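Local coordinates for protein endolysin B (Mycobacterium phage D29, PDB 3HC7) that cleaves the ester link between mycolic acids and the arabinogalactan-peptidoglycan layer of the mycobacterial cell wall, helping the phage lyse its host, at residues I143-L148 with D175-E180; E180-R185 with I205-R210; L62-K67 with A74-A79; P4-V9 with D25-V30; A44-M49 with A225-A230. All coordinates share one frame; numbering follows the deposited sequence.

Interaction 1. Residues I143-L148 with D175-E180; sequences ILEDRL and DLHEYE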
# COMPACT_ATOMS: atom_id res chain seq x y z
N ILE A 143 8.66 -4.97 -2.88
CA ILE A 143 9.98 -4.77 -2.32
C ILE A 143 10.08 -5.14 -0.82
O ILE A 143 11.10 -5.70 -0.39
CB ILE A 143 10.43 -3.32 -2.53
CG1 ILE A 143 11.89 -3.16 -2.13
CG2 ILE A 143 9.50 -2.37 -1.77
CD1 ILE A 143 12.45 -1.78 -2.40
N LEU A 144 9.04 -4.84 -0.04
CA LEU A 144 9.10 -5.02 1.42
C LEU A 144 9.23 -6.48 1.84
O LEU A 144 8.58 -7.34 1.27
CB LEU A 144 7.87 -4.40 2.09
CG LEU A 144 7.74 -2.88 2.05
CD1 LEU A 144 6.39 -2.47 2.60
CD2 LEU A 144 8.86 -2.21 2.85
N GLU A 145 10.05 -6.75 2.85
CA GLU A 145 10.28 -8.12 3.32
C GLU A 145 9.07 -8.69 4.06
O GLU A 145 8.85 -9.90 4.09
CB GLU A 145 11.51 -8.18 4.23
CG GLU A 145 12.82 -7.79 3.56
CD GLU A 145 13.85 -7.26 4.55
OE1 GLU A 145 13.53 -6.30 5.29
OE2 GLU A 145 14.99 -7.78 4.58
N ASP A 146 8.30 -7.81 4.69
CA ASP A 146 7.04 -8.17 5.32
C ASP A 146 5.93 -8.00 4.28
O ASP A 146 5.27 -6.96 4.22
CB ASP A 146 6.79 -7.24 6.51
CG ASP A 146 5.54 -7.60 7.30
OD1 ASP A 146 5.24 -8.81 7.42
OD2 ASP A 146 4.89 -6.68 7.83
N ARG A 147 5.74 -9.01 3.44
CA ARG A 147 4.80 -8.90 2.33
C ARG A 147 3.68 -9.93 2.48
O ARG A 147 3.76 -10.85 3.31
CB ARG A 147 5.51 -9.06 0.99
CG ARG A 147 6.13 -10.44 0.77
CD ARG A 147 6.72 -10.59 -0.64
NE ARG A 147 7.82 -9.66 -0.88
CZ ARG A 147 9.08 -9.88 -0.53
NH1 ARG A 147 9.40 -11.02 0.08
NH2 ARG A 147 10.03 -8.97 -0.78
N LEU A 148 2.65 -9.77 1.66
CA LEU A 148 1.49 -10.66 1.75
C LEU A 148 1.85 -12.05 1.25
O LEU A 148 2.73 -12.20 0.40
CB LEU A 148 0.32 -10.07 0.96
CG LEU A 148 -0.16 -8.72 1.53
CD1 LEU A 148 -1.00 -7.97 0.53
CD2 LEU A 148 -0.91 -8.92 2.84
N ASP A 175 16.71 -9.90 -7.28
CA ASP A 175 17.32 -8.58 -7.05
C ASP A 175 17.03 -8.06 -5.65
O ASP A 175 17.41 -6.94 -5.31
CB ASP A 175 16.80 -7.58 -8.08
CG ASP A 175 17.25 -7.89 -9.48
OD1 ASP A 175 18.07 -8.81 -9.65
OD2 ASP A 175 16.77 -7.22 -10.42
N LEU A 176 16.38 -8.88 -4.84
CA LEU A 176 15.79 -8.44 -3.59
C LEU A 176 16.79 -7.84 -2.60
O LEU A 176 16.42 -7.02 -1.75
CB LEU A 176 15.05 -9.61 -2.95
CG LEU A 176 13.65 -9.35 -2.41
CD1 LEU A 176 12.95 -8.24 -3.19
CD2 LEU A 176 12.85 -10.64 -2.49
N HIS A 177 18.05 -8.25 -2.70
CA HIS A 177 19.05 -7.77 -1.76
C HIS A 177 20.18 -7.05 -2.45
O HIS A 177 21.26 -6.87 -1.89
CB HIS A 177 19.55 -8.91 -0.88
CG HIS A 177 18.48 -9.51 -0.03
ND1 HIS A 177 17.92 -8.84 1.04
CD2 HIS A 177 17.84 -10.70 -0.10
CE1 HIS A 177 16.99 -9.60 1.59
NE2 HIS A 177 16.93 -10.74 0.92
N GLU A 178 19.92 -6.62 -3.68
CA GLU A 178 20.80 -5.69 -4.35
C GLU A 178 20.84 -4.38 -3.55
O GLU A 178 19.85 -3.97 -2.95
CB GLU A 178 20.30 -5.48 -5.78
CG GLU A 178 20.74 -4.20 -6.47
CD GLU A 178 20.09 -4.04 -7.84
OE1 GLU A 178 19.52 -5.03 -8.35
OE2 GLU A 178 20.14 -2.93 -8.40
N TYR A 179 22.00 -3.74 -3.56
CA TYR A 179 22.26 -2.53 -2.78
C TYR A 179 21.20 -1.43 -2.93
O TYR A 179 20.66 -0.94 -1.94
CB TYR A 179 23.63 -1.98 -3.18
CG TYR A 179 24.06 -0.73 -2.44
CD1 TYR A 179 24.45 -0.79 -1.11
CD2 TYR A 179 24.10 0.50 -3.08
CE1 TYR A 179 24.85 0.35 -0.43
CE2 TYR A 179 24.50 1.63 -2.42
CZ TYR A 179 24.88 1.56 -1.10
OH TYR A 179 25.29 2.70 -0.47
N GLU A 180 20.95 -1.02 -4.17
CA GLU A 180 19.96 0.01 -4.47
C GLU A 180 18.59 -0.38 -3.92
O GLU A 180 17.87 0.45 -3.36
CB GLU A 180 19.87 0.25 -5.98
CG GLU A 180 21.05 0.99 -6.56
CD GLU A 180 22.22 0.07 -6.87
OE1 GLU A 180 22.11 -1.15 -6.60
OE2 GLU A 180 23.24 0.57 -7.38
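R147 reaches across to L176, and E145 to H177, where a loop of this alpha/beta-hydrolase fold meets the type I turn D175-E178 that leads into helix 179-189. The main touch is apolar against polar. R147 NH2 stands 3.7 Å from L176 CD2, with CD1 of the same leucine close by, and the two side chains arrive from opposite directions. At the outer margin E145 and H177 cross at about a right angle: OE2 of E145 comes up at the edge of the H177 ring, near its plane, 4.0 Å from CE1. That carboxylate and the nearby R185 guanidinium would probably pull the imidazole's ionisation in opposite directions.

One shell further out, R147 is steered by its own loop. Its chain bends at chi3 (63°), which turns the guanidinium back so that NH2 donates to the carbonyl of G142. E178 takes the N-cap position of helix 179-189. The two halves are then clasped by R185, nearly two turns further along that helix: NH1 bonds to I143 O and NH2 to L176 O. Between these two gripped residues, L176 CD1 sits 4.2 Å from I143 O.

Interaction 2. Residues E180-R185 with I205-R210; sequences EVAIGR and IELGQR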
# COMPACT_ATOMS: atom_id res chain seq x y z
N GLU A 180 20.95 -1.02 -4.17
CA GLU A 180 19.96 0.01 -4.47
C GLU A 180 18.59 -0.38 -3.92
O GLU A 180 17.87 0.45 -3.36
CB GLU A 180 19.87 0.25 -5.98
CG GLU A 180 21.05 0.99 -6.56
CD GLU A 180 22.22 0.07 -6.87
OE1 GLU A 180 22.11 -1.15 -6.60
OE2 GLU A 180 23.24 0.57 -7.38
N VAL A 181 18.24 -1.65 -4.07
CA VAL A 181 16.98 -2.15 -3.55
C VAL A 181 16.95 -2.08 -2.02
O VAL A 181 15.96 -1.66 -1.43
CB VAL A 181 16.69 -3.59 -4.05
CG1 VAL A 181 15.55 -4.20 -3.27
CG2 VAL A 181 16.37 -3.58 -5.54
N ALA A 182 18.05 -2.47 -1.38
CA ALA A 182 18.12 -2.44 0.07
C ALA A 182 17.96 -1.02 0.61
O ALA A 182 17.31 -0.78 1.63
CB ALA A 182 19.44 -3.05 0.56
N ILE A 183 18.56 -0.06 -0.08
CA ILE A 183 18.51 1.32 0.40
C ILE A 183 17.11 1.89 0.20
O ILE A 183 16.60 2.62 1.05
CB ILE A 183 19.61 2.17 -0.26
CG1 ILE A 183 20.97 1.74 0.31
CG2 ILE A 183 19.36 3.64 0.01
CD1 ILE A 183 22.08 2.68 0.01
N GLY A 184 16.48 1.51 -0.90
CA GLY A 184 15.05 1.77 -1.06
C GLY A 184 14.20 1.26 0.09
O GLY A 184 13.33 1.98 0.60
N ARG A 185 14.44 0.02 0.52
CA ARG A 185 13.69 -0.51 1.66
C ARG A 185 14.01 0.30 2.90
O ARG A 185 13.14 0.60 3.70
CB ARG A 185 14.00 -1.99 1.92
CG ARG A 185 12.98 -2.94 1.36
CD ARG A 185 13.14 -4.34 1.94
NE ARG A 185 14.49 -4.84 1.77
CZ ARG A 185 14.90 -5.56 0.73
NH1 ARG A 185 14.06 -5.85 -0.25
NH2 ARG A 185 16.15 -5.98 0.67
N ILE A 205 24.46 1.82 8.47
CA ILE A 205 25.59 1.23 9.18
C ILE A 205 25.43 -0.28 9.27
O ILE A 205 26.36 -1.03 9.00
CB ILE A 205 25.75 1.84 10.59
CG1 ILE A 205 26.40 3.22 10.47
CG2 ILE A 205 26.60 0.94 11.48
CD1 ILE A 205 26.09 4.15 11.63
N GLU A 206 24.23 -0.72 9.65
CA GLU A 206 23.94 -2.14 9.71
C GLU A 206 24.11 -2.80 8.33
O GLU A 206 24.68 -3.89 8.21
CB GLU A 206 22.54 -2.38 10.27
CG GLU A 206 22.31 -3.80 10.76
N LEU A 207 23.64 -2.12 7.28
CA LEU A 207 23.76 -2.63 5.91
C LEU A 207 25.21 -2.82 5.49
O LEU A 207 25.57 -3.84 4.91
CB LEU A 207 23.07 -1.70 4.91
CG LEU A 207 23.12 -2.16 3.44
CD1 LEU A 207 22.40 -3.49 3.28
CD2 LEU A 207 22.51 -1.13 2.51
N GLY A 208 26.04 -1.82 5.78
CA GLY A 208 27.43 -1.85 5.35
C GLY A 208 27.56 -1.91 3.83
O GLY A 208 26.86 -1.19 3.12
N GLN A 209 28.44 -2.77 3.35
CA GLN A 209 28.68 -2.98 1.93
C GLN A 209 29.44 -1.88 1.22
O GLN A 209 30.40 -2.15 0.55
CB GLN A 209 27.39 -3.28 1.18
CG GLN A 209 26.77 -4.50 1.68
CD GLN A 209 25.58 -4.90 0.91
OE1 GLN A 209 24.75 -5.62 1.41
NE2 GLN A 209 25.48 -4.45 -0.30
N ARG A 210 29.01 -0.64 1.36
CA ARG A 210 29.64 0.49 0.67
C ARG A 210 29.78 1.66 1.62
O ARG A 210 29.11 1.70 2.65
CB ARG A 210 28.79 0.92 -0.53
CG ARG A 210 28.41 -0.21 -1.45
CD ARG A 210 27.97 0.31 -2.79
NE ARG A 210 27.40 -0.74 -3.62
CZ ARG A 210 26.89 -0.53 -4.83
NH1 ARG A 210 26.89 0.69 -5.34
NH2 ARG A 210 26.39 -1.54 -5.52
O HOH W 1 25.82 -0.35 -7.84
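L207 is the apolar centre of this contact, pushing its two methyl groups against A182 and I183. CD1 lies 4.0 Å from A182 CB, while CD2 reaches I183 CG1 at 3.9 Å and also brushes the A182 methyl. With CG of L207 anti to the backbone N (chi1 -179°), the isobutyl group stretches out from the last turn of helix 200-207 and straddles the alanine, crossing the I183 side chain at about a right angle. A small residue at A182 lets the helices come near: the CA atoms of A182 and L207 are 8.1 Å apart. I186 and Y179 cover more of the leucine.

The polar part lies at the exposed margin. G208, with phi at 61°, takes the chain out of the helix, and two residues later R210 runs an extended side chain back toward E180. Carboxylate and guanidinium planes stand almost perpendicular, and R210 NH1 stays 4.2 Å from E180 OE2, too far for a salt bridge. A water closes the gap, donating to E180 OE2 at 2.8 Å and accepting from R210 NH2 at 2.7 Å, in the plane of the guanidinium at its edge. The arginine's direct ionic partner is E214, and Y179 adds a cation-pi contact.

Together these contacts pin the end of helix 200-207 on helix 179-189, a helix-helix junction within the helical region inserted between the probable active-site D166 and the active-site H240, out beyond the sheet of the alpha/beta-hydrolase core.

Interaction 3. Residues L62-K67 with A74-A79; sequences LQIELK and ADFAMA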
# COMPACT_ATOMS: atom_id res chain seq x y z
N LEU A 62 -9.17 1.36 13.67
CA LEU A 62 -10.18 2.07 14.44
C LEU A 62 -11.51 2.13 13.69
O LEU A 62 -12.55 1.75 14.23
CB LEU A 62 -9.69 3.49 14.77
CG LEU A 62 -10.40 4.33 15.84
CD1 LEU A 62 -9.79 5.72 15.95
CD2 LEU A 62 -11.88 4.45 15.55
N GLN A 63 -11.47 2.62 12.46
CA GLN A 63 -12.67 2.81 11.66
C GLN A 63 -13.38 1.50 11.36
O GLN A 63 -14.61 1.43 11.40
CB GLN A 63 -12.32 3.53 10.35
CG GLN A 63 -11.99 5.00 10.54
CD GLN A 63 -13.21 5.81 10.97
OE1 GLN A 63 -13.08 6.89 11.55
NE2 GLN A 63 -14.39 5.27 10.70
N ILE A 64 -12.62 0.46 11.04
CA ILE A 64 -13.19 -0.85 10.75
C ILE A 64 -14.01 -1.35 11.93
O ILE A 64 -15.15 -1.81 11.76
CB ILE A 64 -12.11 -1.88 10.40
CG1 ILE A 64 -11.61 -1.64 8.97
CG2 ILE A 64 -12.67 -3.29 10.53
CD1 ILE A 64 -10.39 -2.48 8.58
N GLU A 65 -13.43 -1.27 13.12
CA GLU A 65 -14.12 -1.65 14.35
C GLU A 65 -15.41 -0.87 14.52
O GLU A 65 -16.45 -1.43 14.85
CB GLU A 65 -13.23 -1.40 15.56
CG GLU A 65 -12.13 -2.40 15.73
CD GLU A 65 -11.22 -2.04 16.88
OE1 GLU A 65 -11.32 -0.90 17.38
OE2 GLU A 65 -10.41 -2.90 17.28
N LEU A 66 -15.33 0.44 14.30
CA LEU A 66 -16.50 1.30 14.48
C LEU A 66 -17.64 0.86 13.58
O LEU A 66 -18.68 0.39 14.05
CB LEU A 66 -16.15 2.76 14.22
CG LEU A 66 -15.21 3.41 15.23
CD1 LEU A 66 -15.04 4.88 14.93
CD2 LEU A 66 -15.74 3.21 16.64
N LYS A 67 -17.46 1.04 12.28
CA LYS A 67 -18.51 0.76 11.31
C LYS A 67 -19.05 -0.66 11.45
O LYS A 67 -20.26 -0.88 11.44
CB LYS A 67 -17.99 0.99 9.89
CG LYS A 67 -18.06 2.43 9.43
CD LYS A 67 -17.50 3.40 10.47
CE LYS A 67 -17.73 4.85 10.04
NZ LYS A 67 -17.26 5.82 11.06
N ALA A 74 -23.19 -6.03 8.10
CA ALA A 74 -22.48 -5.34 7.03
C ALA A 74 -21.16 -6.02 6.75
O ALA A 74 -20.33 -6.19 7.65
CB ALA A 74 -22.26 -3.89 7.40
N ASP A 75 -20.96 -6.43 5.50
CA ASP A 75 -19.67 -6.95 5.08
C ASP A 75 -18.81 -5.75 4.73
O ASP A 75 -19.28 -4.61 4.81
CB ASP A 75 -19.83 -7.87 3.87
CG ASP A 75 -20.48 -9.19 4.24
OD1 ASP A 75 -20.42 -9.58 5.42
OD2 ASP A 75 -21.03 -9.85 3.33
N PHE A 76 -17.55 -5.97 4.38
CA PHE A 76 -16.71 -4.83 4.00
C PHE A 76 -15.66 -5.15 2.95
O PHE A 76 -15.41 -6.32 2.63
CB PHE A 76 -16.07 -4.17 5.23
CG PHE A 76 -14.94 -4.96 5.84
CD1 PHE A 76 -15.18 -6.18 6.45
CD2 PHE A 76 -13.64 -4.46 5.83
CE1 PHE A 76 -14.14 -6.91 7.03
CE2 PHE A 76 -12.59 -5.18 6.41
CZ PHE A 76 -12.85 -6.41 7.00
N ALA A 77 -15.04 -4.09 2.44
CA ALA A 77 -13.98 -4.18 1.46
C ALA A 77 -12.95 -3.10 1.77
O ALA A 77 -13.25 -2.13 2.46
CB ALA A 77 -14.54 -4.00 0.05
N MET A 78 -11.73 -3.28 1.28
CA MET A 78 -10.69 -2.29 1.50
C MET A 78 -9.96 -1.98 0.20
O MET A 78 -9.83 -2.85 -0.67
CB MET A 78 -9.69 -2.77 2.55
CG MET A 78 -10.26 -2.97 3.95
SD MET A 78 -9.00 -3.47 5.15
CE MET A 78 -8.46 -5.01 4.42
N ALA A 79 -9.48 -0.75 0.07
CA ALA A 79 -8.77 -0.33 -1.13
C ALA A 79 -7.69 0.67 -0.77
O ALA A 79 -7.95 1.71 -0.17
CB ALA A 79 -9.74 0.28 -2.13
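I64 points the end of its side chain into the angle between F76 and M78, and a single methyl, CD1, touches both. It stands 3.8 Å from M78 SD and 4.1 Å from F76 CE2, and the isoleucine crosses each of its two partners at about a right angle. CG1 and CD1 make this reach because chi2 is extended (172°), so the branch probes straight outward from helix 50-70.

F76 and M78 are two residues apart on strand 76-81 and send their side chains to the same side of the sheet. The phenyl group is met obliquely by the methyl. M78 presents its sulfur rather than its terminal methyl, and its chain bends at chi3. F7 of the neighbouring strand also lies against I64 and F76.

In a beta-alpha-beta crossover, the chain loops from strand 35-38, at the margin of the parallel sheet, into helix 50-70, which passes over strand 5-9 on the way to strand 76-81. That strand in turn runs into S82, the active-site serine, whose surroundings match the GxSxG nucleophile elbow of alpha/beta hydrolases. The M78 side chain lies near that turn without touching it, and SD is 4.2 Å from F76 CE2.

Interaction 4. Residues P4-V9 with D25-V30; sequences PWLFTV and DTARDV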
# COMPACT_ATOMS: atom_id res chain seq x y z
N PRO A 4 -22.72 -2.66 2.44
CA PRO A 4 -21.33 -2.96 2.83
C PRO A 4 -20.48 -1.70 2.95
O PRO A 4 -20.77 -0.68 2.33
CB PRO A 4 -20.80 -3.81 1.66
CG PRO A 4 -21.97 -4.06 0.75
CD PRO A 4 -23.01 -3.03 1.05
N TRP A 5 -19.43 -1.78 3.76
CA TRP A 5 -18.52 -0.65 3.94
C TRP A 5 -17.31 -0.75 3.03
O TRP A 5 -16.79 -1.84 2.78
CB TRP A 5 -18.06 -0.55 5.39
CG TRP A 5 -19.07 0.11 6.24
CD1 TRP A 5 -20.02 -0.49 7.03
CD2 TRP A 5 -19.27 1.52 6.37
NE1 TRP A 5 -20.79 0.47 7.65
CE2 TRP A 5 -20.35 1.71 7.26
CE3 TRP A 5 -18.64 2.65 5.83
CZ2 TRP A 5 -20.81 2.97 7.62
CZ3 TRP A 5 -19.10 3.90 6.18
CH2 TRP A 5 -20.17 4.05 7.07
N LEU A 6 -16.85 0.41 2.55
CA LEU A 6 -15.63 0.50 1.78
C LEU A 6 -14.65 1.44 2.48
O LEU A 6 -14.94 2.62 2.70
CB LEU A 6 -15.92 0.99 0.35
CG LEU A 6 -14.69 1.26 -0.53
CD1 LEU A 6 -13.87 0.01 -0.70
CD2 LEU A 6 -15.11 1.83 -1.89
N PHE A 7 -13.48 0.91 2.83
CA PHE A 7 -12.44 1.69 3.48
C PHE A 7 -11.32 1.96 2.49
O PHE A 7 -10.87 1.05 1.79
CB PHE A 7 -11.89 0.95 4.71
CG PHE A 7 -12.92 0.65 5.75
CD1 PHE A 7 -13.25 1.60 6.72
CD2 PHE A 7 -13.59 -0.56 5.76
CE1 PHE A 7 -14.21 1.33 7.68
CE2 PHE A 7 -14.55 -0.84 6.71
CZ PHE A 7 -14.86 0.10 7.67
N THR A 8 -10.88 3.21 2.41
CA THR A 8 -9.91 3.60 1.41
C THR A 8 -8.76 4.39 2.02
O THR A 8 -8.95 5.23 2.90
CB THR A 8 -10.55 4.45 0.28
OG1 THR A 8 -11.15 5.61 0.85
CG2 THR A 8 -11.59 3.64 -0.47
N VAL A 9 -7.56 4.09 1.54
CA VAL A 9 -6.36 4.77 2.01
C VAL A 9 -5.58 5.27 0.81
O VAL A 9 -5.11 4.49 -0.02
CB VAL A 9 -5.48 3.84 2.86
CG1 VAL A 9 -4.36 4.64 3.51
CG2 VAL A 9 -6.33 3.15 3.92
N ASP A 25 -11.31 8.04 -5.75
CA ASP A 25 -11.99 8.11 -7.04
C ASP A 25 -12.83 6.85 -7.22
O ASP A 25 -13.95 6.90 -7.71
CB ASP A 25 -10.98 8.19 -8.19
CG ASP A 25 -10.08 9.40 -8.11
OD1 ASP A 25 -10.45 10.38 -7.42
OD2 ASP A 25 -9.01 9.37 -8.75
N THR A 26 -12.25 5.72 -6.82
CA THR A 26 -12.92 4.44 -6.96
C THR A 26 -14.17 4.39 -6.10
O THR A 26 -15.26 4.15 -6.61
CB THR A 26 -11.97 3.27 -6.62
OG1 THR A 26 -10.84 3.29 -7.50
CG2 THR A 26 -12.68 1.94 -6.76
N ALA A 27 -14.02 4.64 -4.80
CA ALA A 27 -15.16 4.69 -3.88
C ALA A 27 -16.31 5.53 -4.44
O ALA A 27 -17.49 5.18 -4.29
CB ALA A 27 -14.73 5.21 -2.52
N ARG A 28 -15.97 6.64 -5.08
CA ARG A 28 -16.97 7.55 -5.63
C ARG A 28 -17.74 6.94 -6.81
O ARG A 28 -18.78 7.46 -7.21
CB ARG A 28 -16.33 8.88 -6.04
CG ARG A 28 -15.95 9.77 -4.87
CD ARG A 28 -15.54 11.15 -5.33
NE ARG A 28 -15.68 12.14 -4.26
CZ ARG A 28 -14.68 12.57 -3.51
NH1 ARG A 28 -13.45 12.12 -3.72
NH2 ARG A 28 -14.90 13.47 -2.56
N ASP A 29 -17.22 5.84 -7.35
CA ASP A 29 -17.87 5.17 -8.48
C ASP A 29 -18.75 4.00 -8.05
O ASP A 29 -19.35 3.33 -8.88
CB ASP A 29 -16.82 4.69 -9.49
CG ASP A 29 -16.30 5.81 -10.36
OD1 ASP A 29 -16.75 6.97 -10.20
OD2 ASP A 29 -15.43 5.54 -11.22
N VAL A 30 -18.84 3.76 -6.74
CA VAL A 30 -19.64 2.64 -6.25
C VAL A 30 -20.43 3.01 -4.99
O VAL A 30 -20.83 2.13 -4.23
CB VAL A 30 -18.77 1.40 -5.94
CG1 VAL A 30 -17.90 1.04 -7.14
CG2 VAL A 30 -17.90 1.63 -4.71
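L6 and A27 bring their CA atoms to 7.1 Å of each other where strand 5-9 runs past A27 of helix 22-27; a type I turn spans A27 to V30, closed by V30 N on A27 O at 3.1 Å.

The contact rests on one methyl of L6. A near-180° chi1 (174°) swings CG of L6 beside its carbonyl carbon, the side chain extends from the strand toward the helix, and CD2 comes down on A27, 3.5 Å from CB and equally near CA. These are tight approaches for carbon atoms; with only a methyl on A27, L6 can sit right against the backbone. The same CD2 meets V30 CG2 at 4.0 Å, so the leucine tip is held between A27 and V30. Next along, on the same face of the strand, T8 offers CG2 to A27 CB at 4.1 Å. Its hydroxyl serves another purpose, bonded to W36 NE1 on strand 35-38, and W36 also lies against A27.

L6 is covered further by L251 of helix 245-251, and D29 forms a salt bridge with R244 just ahead of that helix. F7, between L6 and T8, turns to the other side of the sheet, under helix 50-70. Strand 5-9, helix 22-27 and strand 35-38 make up a beta-alpha-beta unit, in which helix and sheet pack as in the three-layer alpha/beta/alpha sandwich of the alpha/beta hydrolases.

Interaction 5. Residues A44-M49 with A225-A230; sequences AAAFPM and ALTFFA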
# COMPACT_ATOMS: atom_id res chain seq x y z
N ALA A 44 0.06 10.64 4.75
CA ALA A 44 0.48 10.19 3.41
C ALA A 44 1.83 10.78 2.99
O ALA A 44 2.02 11.17 1.84
CB ALA A 44 -0.59 10.50 2.38
N ALA A 45 2.78 10.81 3.92
CA ALA A 45 4.05 11.51 3.69
C ALA A 45 5.03 10.67 2.88
O ALA A 45 5.11 9.46 3.05
CB ALA A 45 4.68 11.92 5.02
N ALA A 46 5.78 11.33 2.00
CA ALA A 46 6.84 10.65 1.24
C ALA A 46 8.03 10.26 2.13
O ALA A 46 8.67 9.23 1.90
CB ALA A 46 7.29 11.52 0.08
N PHE A 47 8.34 11.10 3.12
CA PHE A 47 9.43 10.81 4.04
C PHE A 47 9.42 11.69 5.27
O PHE A 47 9.35 12.91 5.15
CB PHE A 47 10.80 10.95 3.37
CG PHE A 47 11.93 10.49 4.25
CD1 PHE A 47 12.26 9.14 4.33
CD2 PHE A 47 12.63 11.39 5.04
CE1 PHE A 47 13.28 8.70 5.16
CE2 PHE A 47 13.65 10.96 5.87
CZ PHE A 47 13.98 9.61 5.93
N PRO A 48 9.51 11.08 6.47
CA PRO A 48 9.62 9.62 6.66
C PRO A 48 8.27 8.95 6.41
O PRO A 48 7.24 9.42 6.90
CB PRO A 48 9.99 9.48 8.13
CG PRO A 48 9.40 10.68 8.79
CD PRO A 48 9.42 11.80 7.76
N MET A 49 8.28 7.87 5.65
CA MET A 49 7.05 7.19 5.28
C MET A 49 6.52 6.27 6.38
O MET A 49 5.32 6.28 6.67
CB MET A 49 7.26 6.39 4.00
CG MET A 49 5.99 5.74 3.45
SD MET A 49 6.30 4.87 1.91
CE MET A 49 6.73 6.26 0.85
N ALA A 225 13.27 11.80 -5.29
CA ALA A 225 12.40 11.25 -6.34
C ALA A 225 11.01 10.90 -5.81
O ALA A 225 10.00 11.18 -6.47
CB ALA A 225 13.05 10.05 -7.01
N LEU A 226 10.94 10.27 -4.64
CA LEU A 226 9.65 9.94 -4.05
C LEU A 226 8.84 11.21 -3.85
O LEU A 226 7.63 11.23 -4.05
CB LEU A 226 9.84 9.22 -2.71
CG LEU A 226 10.33 7.78 -2.77
CD1 LEU A 226 10.76 7.30 -1.40
CD2 LEU A 226 9.27 6.85 -3.35
N THR A 227 9.52 12.27 -3.43
CA THR A 227 8.88 13.57 -3.22
C THR A 227 8.36 14.13 -4.54
O THR A 227 7.25 14.66 -4.61
CB THR A 227 9.87 14.56 -2.56
OG1 THR A 227 10.18 14.12 -1.23
CG2 THR A 227 9.27 15.94 -2.51
N PHE A 228 9.19 14.03 -5.58
CA PHE A 228 8.81 14.42 -6.94
C PHE A 228 7.50 13.78 -7.41
O PHE A 228 6.67 14.42 -8.04
CB PHE A 228 9.95 14.06 -7.90
CG PHE A 228 9.65 14.31 -9.35
CD1 PHE A 228 9.76 15.58 -9.88
CD2 PHE A 228 9.27 13.27 -10.19
CE1 PHE A 228 9.49 15.82 -11.22
CE2 PHE A 228 9.00 13.50 -11.53
CZ PHE A 228 9.11 14.78 -12.04
N PHE A 229 7.32 12.50 -7.10
CA PHE A 229 6.07 11.82 -7.47
C PHE A 229 4.89 12.24 -6.59
O PHE A 229 3.74 12.25 -7.04
CB PHE A 229 6.23 10.30 -7.39
CG PHE A 229 7.00 9.71 -8.54
CD1 PHE A 229 6.74 10.12 -9.84
CD2 PHE A 229 7.96 8.73 -8.32
CE1 PHE A 229 7.45 9.58 -10.90
CE2 PHE A 229 8.66 8.19 -9.38
CZ PHE A 229 8.40 8.61 -10.67
N ALA A 230 5.19 12.58 -5.34
CA ALA A 230 4.16 12.88 -4.35
C ALA A 230 3.57 14.27 -4.52
O ALA A 230 2.37 14.47 -4.32
CB ALA A 230 4.72 12.71 -2.95
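A46 puts its methyl against three residues on one face of helix 212-230: L226, T227 and A230. The CB is 4.1 Å from A230 CB and equally far from T227 OG1, while the hydroxyl itself is bonded one turn back to the carbonyl of I223. A46 CB also lies 4.2 Å from L226 O. CA atoms of A46 and T227 come within 5.7 Å, close for a loop and a helix, with only a methyl on A46 and on A230 at the meeting point.

Traced outward, L226 has its CB 4.4 Å from A46 CB. At CG, with chi1 at -73°, the chain turns away from the alanine, and chi2 at 167° carries CD1 on toward M49, whose CE lies 4.7 Å from L226 CD1 and 4.9 Å from CD2, both methyls pointing off from A46. The leucine also packs on V187 of helix 179-189, which F47 touches as well. P48 follows a cis peptide bond and lays its CB over the centre of the F47 ring.

The carbonyl oxygen of A46 is buried here and finds no partner in the model. A45 O accepts from Q83 NE2, next to S82. L226 lies about 8 Å, side chain to side chain, from both S82 and D166, and F229 meets the ring of H240. The contact thus joins helix 212-230 to the loop after strand 35-38 beside the alpha/beta-hydrolase catalytic site with S82, H240 and, probably, D166.

Overall arrangement
From the N terminus, interaction 4 closes first, a short loop from strand 5-9 to helix 22-27. Interaction 5 then opens at 44-49 and closes only at 225-230; interactions 3, 1 and 2 nest inside it, in series and without crossing. Interaction 3 joins helix 50-70 to strand 76-81 and touches interaction 4, strands 5-9 and 76-81 being neighbours in the parallel sheet. On the far side of the chain's centre, interaction 1 ties loop 143-148 to the start of helix 179-189, and interaction 2, sharing E180 with it, ties that helix to the end of helix 200-207. Interaction 5 brings a loop of the core against helix 212-230 near the catalytic residues.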